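Side-chain contacts in ABC transporter substrate-binding protein (Rhizobium radiobacter, PDB 6TFX), which binds the mannityl-opine mannopinic acid as the periplasmic solute-binding protein of an ABC transporter that imports such opines into the bacterium: residues A[27-32]-A[141-146]; A[40-45]-A[478-483]; A[50-55]-A[134-139]; A[95-98]-A[102-105]. All coordinates share one frame; numbering follows the deposited sequence.

Interaction 1 of 4, residues A[27-32]-A[141-146]. With N72 ((2~{R})-2-[[(3~{R},4~{R},5~{S})-3,4,5,6-tetrakis(oxidanyl)-2-oxidanylidene-hexyl]amino]pentanedioic acid), chain C.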
# COMPACT_ATOMS: atom_id res chain seq x y z
N SER A 27 5.59 4.17 -5.11
CA SER A 27 5.80 4.96 -6.33
C SER A 27 4.95 4.46 -7.50
O SER A 27 4.32 5.27 -8.19
CB SER A 27 7.27 4.98 -6.72
OG SER A 27 7.43 5.86 -7.82
N ASP A 28 4.91 3.14 -7.72
CA ASP A 28 4.09 2.61 -8.83
C ASP A 28 2.60 2.86 -8.54
O ASP A 28 1.86 3.27 -9.44
CB ASP A 28 4.36 1.12 -9.05
CG ASP A 28 5.66 0.76 -9.76
OD1 ASP A 28 6.37 1.69 -10.26
OD2 ASP A 28 5.98 -0.45 -9.83
N ARG A 29 2.16 2.67 -7.26
CA ARG A 29 0.74 2.91 -6.93
C ARG A 29 0.38 4.39 -7.12
O ARG A 29 -0.77 4.71 -7.47
CB ARG A 29 0.44 2.51 -5.48
CG ARG A 29 0.53 1.02 -5.23
CD ARG A 29 0.17 0.78 -3.78
NE ARG A 29 0.30 -0.60 -3.33
CZ ARG A 29 -0.66 -1.51 -3.34
NH1 ARG A 29 -1.84 -1.24 -3.91
NH2 ARG A 29 -0.46 -2.71 -2.82
N THR A 30 1.33 5.30 -6.83
CA THR A 30 1.08 6.75 -6.96
C THR A 30 0.85 7.08 -8.45
O THR A 30 -0.14 7.71 -8.79
CB THR A 30 2.24 7.57 -6.40
OG1 THR A 30 2.41 7.25 -5.02
CG2 THR A 30 2.00 9.09 -6.54
N LEU A 31 1.76 6.62 -9.33
CA LEU A 31 1.61 6.86 -10.76
C LEU A 31 0.29 6.28 -11.26
O LEU A 31 -0.44 6.97 -11.97
CB LEU A 31 2.80 6.23 -11.50
CG LEU A 31 4.10 7.02 -11.32
CD1 LEU A 31 5.32 6.20 -11.82
CD2 LEU A 31 4.06 8.35 -12.08
N VAL A 32 -0.05 5.03 -10.86
CA VAL A 32 -1.31 4.40 -11.25
C VAL A 32 -2.52 5.27 -10.86
O VAL A 32 -3.46 5.40 -11.64
CB VAL A 32 -1.33 2.98 -10.64
CG1 VAL A 32 -2.74 2.42 -10.48
CG2 VAL A 32 -0.45 2.05 -11.47
N ASN A 141 -10.70 3.07 -6.75
CA ASN A 141 -9.43 3.42 -7.38
C ASN A 141 -8.26 3.04 -6.49
O ASN A 141 -7.52 3.90 -5.98
CB ASN A 141 -9.42 4.89 -7.82
CG ASN A 141 -9.63 5.87 -6.70
OD1 ASN A 141 -10.40 5.63 -5.76
ND2 ASN A 141 -8.98 7.01 -6.81
N PHE A 142 -8.07 1.73 -6.32
CA PHE A 142 -6.94 1.20 -5.55
C PHE A 142 -6.80 -0.25 -5.89
O PHE A 142 -7.81 -0.93 -6.14
CB PHE A 142 -7.11 1.36 -4.02
CG PHE A 142 -5.84 1.06 -3.22
CD1 PHE A 142 -4.70 1.84 -3.38
CD2 PHE A 142 -5.81 0.03 -2.29
CE1 PHE A 142 -3.54 1.59 -2.63
CE2 PHE A 142 -4.66 -0.22 -1.54
CZ PHE A 142 -3.53 0.56 -1.71
N SER A 143 -5.56 -0.72 -5.92
CA SER A 143 -5.25 -2.14 -6.17
C SER A 143 -6.03 -2.69 -7.40
O SER A 143 -5.94 -2.11 -8.47
CB SER A 143 -5.44 -2.96 -4.90
OG SER A 143 -4.50 -2.54 -3.90
N GLY A 144 -6.81 -3.75 -7.23
CA GLY A 144 -7.47 -4.40 -8.36
C GLY A 144 -8.71 -3.74 -8.92
O GLY A 144 -9.34 -4.29 -9.82
N GLY A 145 -9.10 -2.59 -8.37
CA GLY A 145 -10.32 -1.92 -8.83
C GLY A 145 -10.18 -1.11 -10.11
O GLY A 145 -11.17 -0.84 -10.80
N PHE A 146 -8.95 -0.69 -10.43
CA PHE A 146 -8.74 0.16 -11.61
C PHE A 146 -9.12 -0.55 -12.89
O PHE A 146 -8.84 -1.74 -13.03
CB PHE A 146 -7.27 0.54 -11.70
CG PHE A 146 -6.81 1.47 -10.61
CD1 PHE A 146 -7.13 2.83 -10.65
CD2 PHE A 146 -5.95 1.03 -9.61
CE1 PHE A 146 -6.64 3.72 -9.68
CE2 PHE A 146 -5.47 1.92 -8.62
CZ PHE A 146 -5.82 3.25 -8.67
OAB N72 C . 10.00 4.09 7.67
CAF N72 C . 9.09 3.09 7.17
CAG N72 C . 8.93 3.00 5.61
OAC N72 C . 9.42 4.11 4.94
CAH N72 C . 7.56 2.43 5.23
OAM N72 C . 6.52 2.36 6.14
CAI N72 C . 6.58 2.73 4.11
OAD N72 C . 6.67 4.09 3.73
CAJ N72 C . 6.62 1.68 3.02
OAE N72 C . 7.02 0.53 3.33
CAK N72 C . 6.24 2.05 1.56
N N72 C . 5.00 1.42 1.17
CA N72 C . 4.94 0.45 0.15
C N72 C . 6.22 -0.16 -0.34
O N72 C . 6.89 -1.22 0.01
CB N72 C . 3.80 -0.53 0.44
CG N72 C . 3.84 -1.94 -0.16
CD N72 C . 2.45 -2.54 -0.39
OE1 N72 C . 1.44 -1.81 -0.64
OE2 N72 C . 2.33 -3.78 -0.34
OXT N72 C . 6.53 0.59 -1.28
O HOH W 1 -2.99 0.62 -6.02
O HOH W 2 -3.17 -4.38 -2.21

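Interaction 2 of 4, residues A[40-45]-A[478-483]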
# COMPACT_ATOMS: atom_id res chain seq x y z
N VAL A 40 -15.97 3.23 -9.22
CA VAL A 40 -16.25 4.22 -8.15
C VAL A 40 -14.91 4.70 -7.62
O VAL A 40 -13.87 4.12 -7.93
CB VAL A 40 -17.15 3.62 -7.03
CG1 VAL A 40 -18.50 3.19 -7.59
CG2 VAL A 40 -16.48 2.41 -6.35
N ARG A 41 -14.90 5.75 -6.77
CA ARG A 41 -13.60 6.16 -6.29
C ARG A 41 -13.71 6.71 -4.90
O ARG A 41 -14.78 7.17 -4.51
CB ARG A 41 -13.03 7.27 -7.21
CG ARG A 41 -13.85 8.59 -7.15
CD ARG A 41 -13.05 9.68 -7.83
NE ARG A 41 -13.70 10.98 -7.78
CZ ARG A 41 -13.16 12.07 -8.31
NH1 ARG A 41 -11.96 12.02 -8.89
NH2 ARG A 41 -13.81 13.23 -8.25
N PHE A 42 -12.60 6.72 -4.19
CA PHE A 42 -12.54 7.43 -2.92
C PHE A 42 -12.66 8.93 -3.29
O PHE A 42 -12.21 9.34 -4.37
CB PHE A 42 -11.14 7.24 -2.32
CG PHE A 42 -11.02 5.89 -1.67
CD1 PHE A 42 -10.69 4.76 -2.43
CD2 PHE A 42 -11.15 5.75 -0.30
CE1 PHE A 42 -10.59 3.50 -1.82
CE2 PHE A 42 -11.05 4.49 0.30
CZ PHE A 42 -10.80 3.37 -0.47
N ALA A 43 -13.25 9.74 -2.41
CA ALA A 43 -13.29 11.17 -2.70
C ALA A 43 -11.85 11.66 -2.73
O ALA A 43 -11.05 11.27 -1.86
CB ALA A 43 -14.02 11.90 -1.58
N PRO A 44 -11.49 12.54 -3.68
CA PRO A 44 -10.12 13.09 -3.69
C PRO A 44 -9.80 13.70 -2.31
O PRO A 44 -10.59 14.48 -1.75
CB PRO A 44 -10.18 14.16 -4.78
CG PRO A 44 -11.24 13.62 -5.74
CD PRO A 44 -12.29 13.06 -4.80
N GLY A 45 -8.65 13.29 -1.77
CA GLY A 45 -8.21 13.74 -0.46
C GLY A 45 -8.67 12.90 0.71
O GLY A 45 -8.34 13.21 1.86
N GLY A 478 -6.00 12.11 3.22
CA GLY A 478 -5.51 10.77 2.96
C GLY A 478 -5.64 10.39 1.50
O GLY A 478 -6.38 11.02 0.74
N SER A 479 -4.91 9.34 1.11
CA SER A 479 -4.97 8.78 -0.23
C SER A 479 -4.58 7.34 0.03
O SER A 479 -3.65 7.11 0.81
CB SER A 479 -3.92 9.44 -1.13
OG SER A 479 -4.06 9.09 -2.50
N MET A 480 -5.26 6.37 -0.56
CA MET A 480 -4.94 4.98 -0.25
C MET A 480 -3.42 4.62 -0.40
O MET A 480 -2.92 3.89 0.47
CB MET A 480 -5.84 4.00 -0.99
CG MET A 480 -7.15 3.73 -0.24
SD MET A 480 -7.06 3.18 1.51
CE MET A 480 -5.86 1.79 1.37
N PRO A 481 -2.65 5.17 -1.37
CA PRO A 481 -1.20 4.88 -1.40
C PRO A 481 -0.36 5.67 -0.37
O PRO A 481 0.85 5.49 -0.33
CB PRO A 481 -0.79 5.32 -2.81
CG PRO A 481 -2.05 5.52 -3.57
CD PRO A 481 -3.03 5.97 -2.55
N SER A 482 -0.99 6.58 0.43
CA SER A 482 -0.32 7.46 1.42
C SER A 482 0.58 8.50 0.71
O SER A 482 1.59 8.97 1.27
CB SER A 482 0.48 6.67 2.46
OG SER A 482 -0.34 5.70 3.11
N ALA A 483 0.17 8.89 -0.52
CA ALA A 483 0.91 9.84 -1.35
C ALA A 483 -0.07 10.86 -1.92
O ALA A 483 -1.26 10.57 -2.04
CB ALA A 483 1.60 9.11 -2.48
O HOH W 3 -6.75 11.29 -2.04

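Interaction 3 of 4, residues A[50-55]-A[134-139]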
# COMPACT_ATOMS: atom_id res chain seq x y z
N SER A 50 -15.79 5.39 3.47
CA SER A 50 -17.05 6.11 3.70
C SER A 50 -17.28 7.17 2.61
O SER A 50 -18.42 7.55 2.33
CB SER A 50 -17.02 6.81 5.05
OG SER A 50 -16.03 7.84 5.07
N SER A 51 -16.18 7.68 2.03
CA SER A 51 -16.24 8.76 1.05
C SER A 51 -16.51 8.30 -0.40
O SER A 51 -16.55 9.15 -1.29
CB SER A 51 -14.91 9.52 1.07
OG SER A 51 -13.91 8.76 0.40
N ILE A 52 -16.60 6.99 -0.64
CA ILE A 52 -16.68 6.48 -2.01
C ILE A 52 -17.84 7.09 -2.77
O ILE A 52 -18.95 7.24 -2.24
CB ILE A 52 -16.63 4.94 -2.04
CG1 ILE A 52 -15.18 4.50 -1.71
CG2 ILE A 52 -17.04 4.40 -3.41
CD1 ILE A 52 -14.98 3.05 -1.35
N GLU A 53 -17.54 7.52 -4.01
CA GLU A 53 -18.48 8.23 -4.88
C GLU A 53 -18.36 7.72 -6.33
O GLU A 53 -17.42 7.00 -6.66
CB GLU A 53 -18.19 9.75 -4.84
CG GLU A 53 -16.75 10.13 -5.16
CD GLU A 53 -16.40 11.61 -5.16
OE1 GLU A 53 -16.71 12.32 -4.18
OE2 GLU A 53 -15.77 12.05 -6.15
N ALA A 54 -19.28 8.15 -7.21
CA ALA A 54 -19.26 7.72 -8.62
C ALA A 54 -17.93 8.09 -9.35
O ALA A 54 -17.36 9.16 -9.10
CB ALA A 54 -20.41 8.37 -9.36
N ASP A 55 -17.48 7.23 -10.28
CA ASP A 55 -16.30 7.52 -11.13
C ASP A 55 -16.75 7.11 -12.55
O ASP A 55 -17.62 7.78 -13.11
CB ASP A 55 -15.04 6.76 -10.65
CG ASP A 55 -13.70 7.34 -11.13
OD1 ASP A 55 -13.68 8.50 -11.61
OD2 ASP A 55 -12.65 6.62 -11.02
N SER A 134 -17.86 -4.62 2.07
CA SER A 134 -16.93 -3.61 1.55
C SER A 134 -16.74 -3.69 0.03
O SER A 134 -15.67 -3.31 -0.48
CB SER A 134 -15.58 -3.76 2.26
OG SER A 134 -15.05 -5.06 2.06
N LEU A 135 -17.80 -4.12 -0.72
CA LEU A 135 -17.67 -4.25 -2.17
C LEU A 135 -17.21 -2.95 -2.85
O LEU A 135 -16.39 -3.00 -3.77
CB LEU A 135 -19.00 -4.72 -2.80
CG LEU A 135 -18.98 -4.92 -4.32
CD1 LEU A 135 -18.01 -6.05 -4.75
CD2 LEU A 135 -20.36 -5.15 -4.87
N LEU A 136 -17.76 -1.80 -2.43
CA LEU A 136 -17.38 -0.55 -3.10
C LEU A 136 -15.89 -0.26 -2.99
O LEU A 136 -15.29 0.16 -3.98
CB LEU A 136 -18.21 0.64 -2.61
CG LEU A 136 -19.70 0.59 -2.94
CD1 LEU A 136 -20.42 1.78 -2.32
CD2 LEU A 136 -19.95 0.52 -4.46
N ALA A 137 -15.25 -0.58 -1.84
CA ALA A 137 -13.78 -0.40 -1.72
C ALA A 137 -13.08 -1.30 -2.77
O ALA A 137 -12.15 -0.84 -3.43
CB ALA A 137 -13.33 -0.80 -0.32
N LEU A 138 -13.56 -2.55 -2.94
CA LEU A 138 -12.94 -3.47 -3.93
C LEU A 138 -13.05 -2.93 -5.36
O LEU A 138 -12.24 -3.27 -6.23
CB LEU A 138 -13.62 -4.84 -3.87
CG LEU A 138 -13.39 -5.65 -2.59
CD1 LEU A 138 -14.20 -6.94 -2.68
CD2 LEU A 138 -11.90 -5.98 -2.43
N LEU A 139 -14.09 -2.12 -5.62
CA LEU A 139 -14.34 -1.61 -6.97
C LEU A 139 -13.82 -0.19 -7.16
O LEU A 139 -14.14 0.45 -8.17
CB LEU A 139 -15.85 -1.68 -7.30
CG LEU A 139 -16.48 -3.08 -7.20
CD1 LEU A 139 -17.97 -3.01 -7.48
CD2 LEU A 139 -15.78 -4.09 -8.16

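Interaction 4 of 4, residues A[95-98]-A[102-105]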
# COMPACT_ATOMS: atom_id res chain seq x y z
N LEU A 95 -12.02 -6.60 -14.39
CA LEU A 95 -12.37 -7.27 -13.13
C LEU A 95 -12.09 -8.76 -13.20
O LEU A 95 -11.62 -9.33 -12.22
CB LEU A 95 -13.82 -6.98 -12.72
CG LEU A 95 -14.07 -5.52 -12.36
CD1 LEU A 95 -15.52 -5.32 -11.95
CD2 LEU A 95 -13.14 -5.04 -11.19
N ASP A 96 -12.27 -9.38 -14.40
CA ASP A 96 -11.92 -10.80 -14.48
C ASP A 96 -10.41 -10.97 -14.38
O ASP A 96 -9.94 -12.00 -13.89
CB ASP A 96 -12.40 -11.41 -15.80
CG ASP A 96 -13.89 -11.69 -15.84
OD1 ASP A 96 -14.54 -11.66 -14.75
OD2 ASP A 96 -14.41 -11.97 -16.95
N LYS A 97 -9.64 -9.99 -14.90
CA LYS A 97 -8.18 -10.04 -14.81
C LYS A 97 -7.78 -9.85 -13.33
O LYS A 97 -7.01 -10.65 -12.82
CB LYS A 97 -7.54 -8.96 -15.69
CG LYS A 97 -6.01 -9.00 -15.68
CD LYS A 97 -5.45 -7.95 -16.64
CE LYS A 97 -3.94 -7.87 -16.59
NZ LYS A 97 -3.45 -7.46 -15.24
N ALA A 98 -8.36 -8.85 -12.64
CA ALA A 98 -8.06 -8.55 -11.24
C ALA A 98 -8.30 -9.77 -10.33
O ALA A 98 -7.54 -9.97 -9.39
CB ALA A 98 -8.94 -7.40 -10.77
N LYS A 102 -3.44 -15.74 -11.78
CA LYS A 102 -2.40 -15.83 -12.82
C LYS A 102 -2.11 -14.49 -13.49
O LYS A 102 -1.11 -14.39 -14.22
CB LYS A 102 -2.83 -16.86 -13.88
CG LYS A 102 -2.91 -18.29 -13.34
CD LYS A 102 -3.33 -19.28 -14.41
CE LYS A 102 -3.39 -20.69 -13.85
NZ LYS A 102 -3.92 -21.65 -14.86
N ARG A 103 -2.98 -13.46 -13.29
CA ARG A 103 -2.85 -12.18 -13.98
C ARG A 103 -3.01 -10.97 -13.05
O ARG A 103 -3.22 -9.85 -13.51
CB ARG A 103 -3.90 -12.08 -15.10
CG ARG A 103 -3.78 -13.18 -16.17
CD ARG A 103 -4.74 -12.95 -17.33
NE ARG A 103 -6.12 -13.22 -16.92
CZ ARG A 103 -7.19 -12.59 -17.39
NH1 ARG A 103 -7.06 -11.64 -18.31
NH2 ARG A 103 -8.40 -12.89 -16.94
N SER A 104 -2.88 -11.19 -11.73
CA SER A 104 -3.10 -10.12 -10.78
C SER A 104 -2.41 -10.48 -9.47
O SER A 104 -2.35 -11.66 -9.11
CB SER A 104 -4.60 -10.03 -10.52
OG SER A 104 -4.89 -9.13 -9.45
N ALA A 105 -1.90 -9.47 -8.76
CA ALA A 105 -1.27 -9.69 -7.46
C ALA A 105 -2.32 -9.56 -6.35
O ALA A 105 -2.01 -9.82 -5.19
CB ALA A 105 -0.16 -8.67 -7.24

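Interaction 1 of 4, residues A[27-32]-A[141-146]
R29 reaches from helix 26-35 across to F142 and S143, and three residues on, about one helical turn later, V32 does the same with F146. The apolar half is the tight one. V32 has CG1 anti to its backbone nitrogen (chi1 157°), which sends that methyl over one face of the F146 ring. It sits off-centre, with CG1 3.3 Å from F146 CE2, in a CH-pi contact. The opposite face of the same ring is covered by the loop itself, through N141 CA and F142 N.

The polar half is looser and partly built of water. R29 runs out extended from CG to NE, and its NH1 hangs over the F142 ring, 3.3 Å from F142 CZ, with guanidinium and ring planes 20° apart. In its own plane NH1 also gives S143 OG a hydrogen bond of 3.0 Å, bent modestly to 154°. One water links R29 NH1 (3.0 Å from the water oxygen) to S143 N, and a second bridges R29 NH2 and S143 OG. S143 thus grips the guanidinium both directly and through two waters, which probably fixes its rotation beside the ligand carboxylate. NE bonds to T24 O, while NE and NH2 both give weak bonds to the ligand carboxylate, NH2 lying 3.0 Å from N72 OE1. The positive group probably steadies that carboxylate, with the loop as second shell. This is the substrate pocket of a family 5 solute-binding protein: a helix arginine held against an aromatic ring faces the glutamate-derived end of mannopinic acid.

Interaction 2 of 4, residues A[40-45]-A[478-483]
The backbones of G45 and G478 come within 5.3 Å of each other, measured CA to CA, and are tied by one direct bond and one water. G478 N gives its hydrogen to G45 O at 2.9 Å, approaching from above the carbonyl plane, 56° out of it. The water closes a second link, accepting from G45 N and donating to G478 O, each nitrogen or oxygen 2.8 Å from it. G45 has a positive phi, the left-handed backbone state that glycine adopts most readily.

Beyond this polar junction the contact turns apolar. F42 and M480 point their side chains at each other, and M480 lays its CG over one face of the F42 ring, with CG 3.7 Å from F42 CZ. The methionine chain folds at chi2 (-54°) and again at chi3, keeping the sulfur beside the same ring: SD is 4.8 Å from the F42 ring centroid, 36° off the normal, an oblique approach. M480 is carried by a type I turn from S479 to S482, closed by S482 N to S479 O at 2.7 Å. F42 and M480 together make a CH-pi contact with a Met-aromatic contact beside it, joining the segment after strand 40-41 to a loop near the C-terminus.

Interaction 3 of 4, residues A[50-55]-A[134-139]
Helix 135-138 presents one flank to segment 50-55, and the two backbones come closest at I52 and L136, whose CA atoms are 7.1 Å apart. I52 lies between a 3-10 turn at 50-51 and the short strand 53-54. The helix is little more than one turn: its internal backbone bonds are weak, S134 takes the N-cap position without a capping bond from its side chain, and L139 is the first residue to leave helical angles.

Everything across the contact is apolar and comes from I52. Its two branches split the work. With CG1 beside the backbone nitrogen (chi1 -73°) and the chain continuing extended, CD1 is carried down onto the helix backbone rather than onto a side chain: it is 3.7 Å from both A137 CA and A137 N, and 3.8 Å from L136 C. The terminal methyl therefore rests on the peptide between L136 and A137, with A137 CB a little farther off, 4.3 Å from I52 CD1. The other branch, CG2, packs at 4.0 Å against L136 CB. The small side chain of A137 probably leaves room for the methyl to reach its backbone, while L136 meets I52 by the root of its chain and reaches on to W60, which A54 also touches. V40 lies beside I52 as well.

The result is a single isoleucine laid over a short helix, partly buried and far from the ligand. By position it probably belongs to the extra domain that sets DppA- and OppA-like solute-binding proteins apart from simpler two-lobed relatives.

Interaction 4 of 4, residues A[95-98]-A[102-105]
K97 and R103 cross at an angle, each covering part of the other. R103 has CG beside its backbone nitrogen and bends at chi3 (-72°), which brings its guanidinium flat over the helix backbone: K97 CA lies under one face, 3.8 Å from R103 CZ, and K97 CB is 3.8 Å from R103 NH1. Meanwhile K97 leaves the helix extended, passes with CG 3.8 Å from R103 CB, and turns at its last torsion. That turn puts NZ 3.0 Å from R103 O, nearly along the C=O axis at 166°. The same ammonium also meets D19 in a salt bridge, H21 in a hydrogen bond and F153 in a cation-pi contact; the guanidinium has its own salt bridge, through NE, to D100.

S104 works at the helix end. Its OG, anti to the backbone nitrogen, donates to A98 O at 2.8 Å, tilted 24° from the carbonyl plane, and is bonded to F106 N as well.

Chemically, two cations share a small space without touching: K97 NZ and R103 NH1 are 6.3 Å apart, and each has an acidic partner that probably offsets its charge. The serine hydroxyl satisfies a carbonyl of the last helical turn, and the lysine holds the carbonyl of R103, beyond the turn that ends the helix.

How the interactions relate
Interactions 1, 2 and 4 are largely buried, though R103 and D96 of interaction 4 are partly exposed; interaction 3 is only partly buried and is wholly apolar. Interactions 1 and 2 share a junction: N141 OD1 probably bonds to F42 N, and F142 is sandwiched, with M480 on the ring face opposite R29. Interactions 2 and 3 hold the same two-stranded sheet, 40-41 with 53-54, joined by the R41–E53 salt bridge. Interaction 4 meets its neighbours by packing, G144 on A98 and L139 on L95. Charge and water mark interaction 1 near the ligand, glycine backbone and sulfur interaction 2, and charge at a helix end interaction 4.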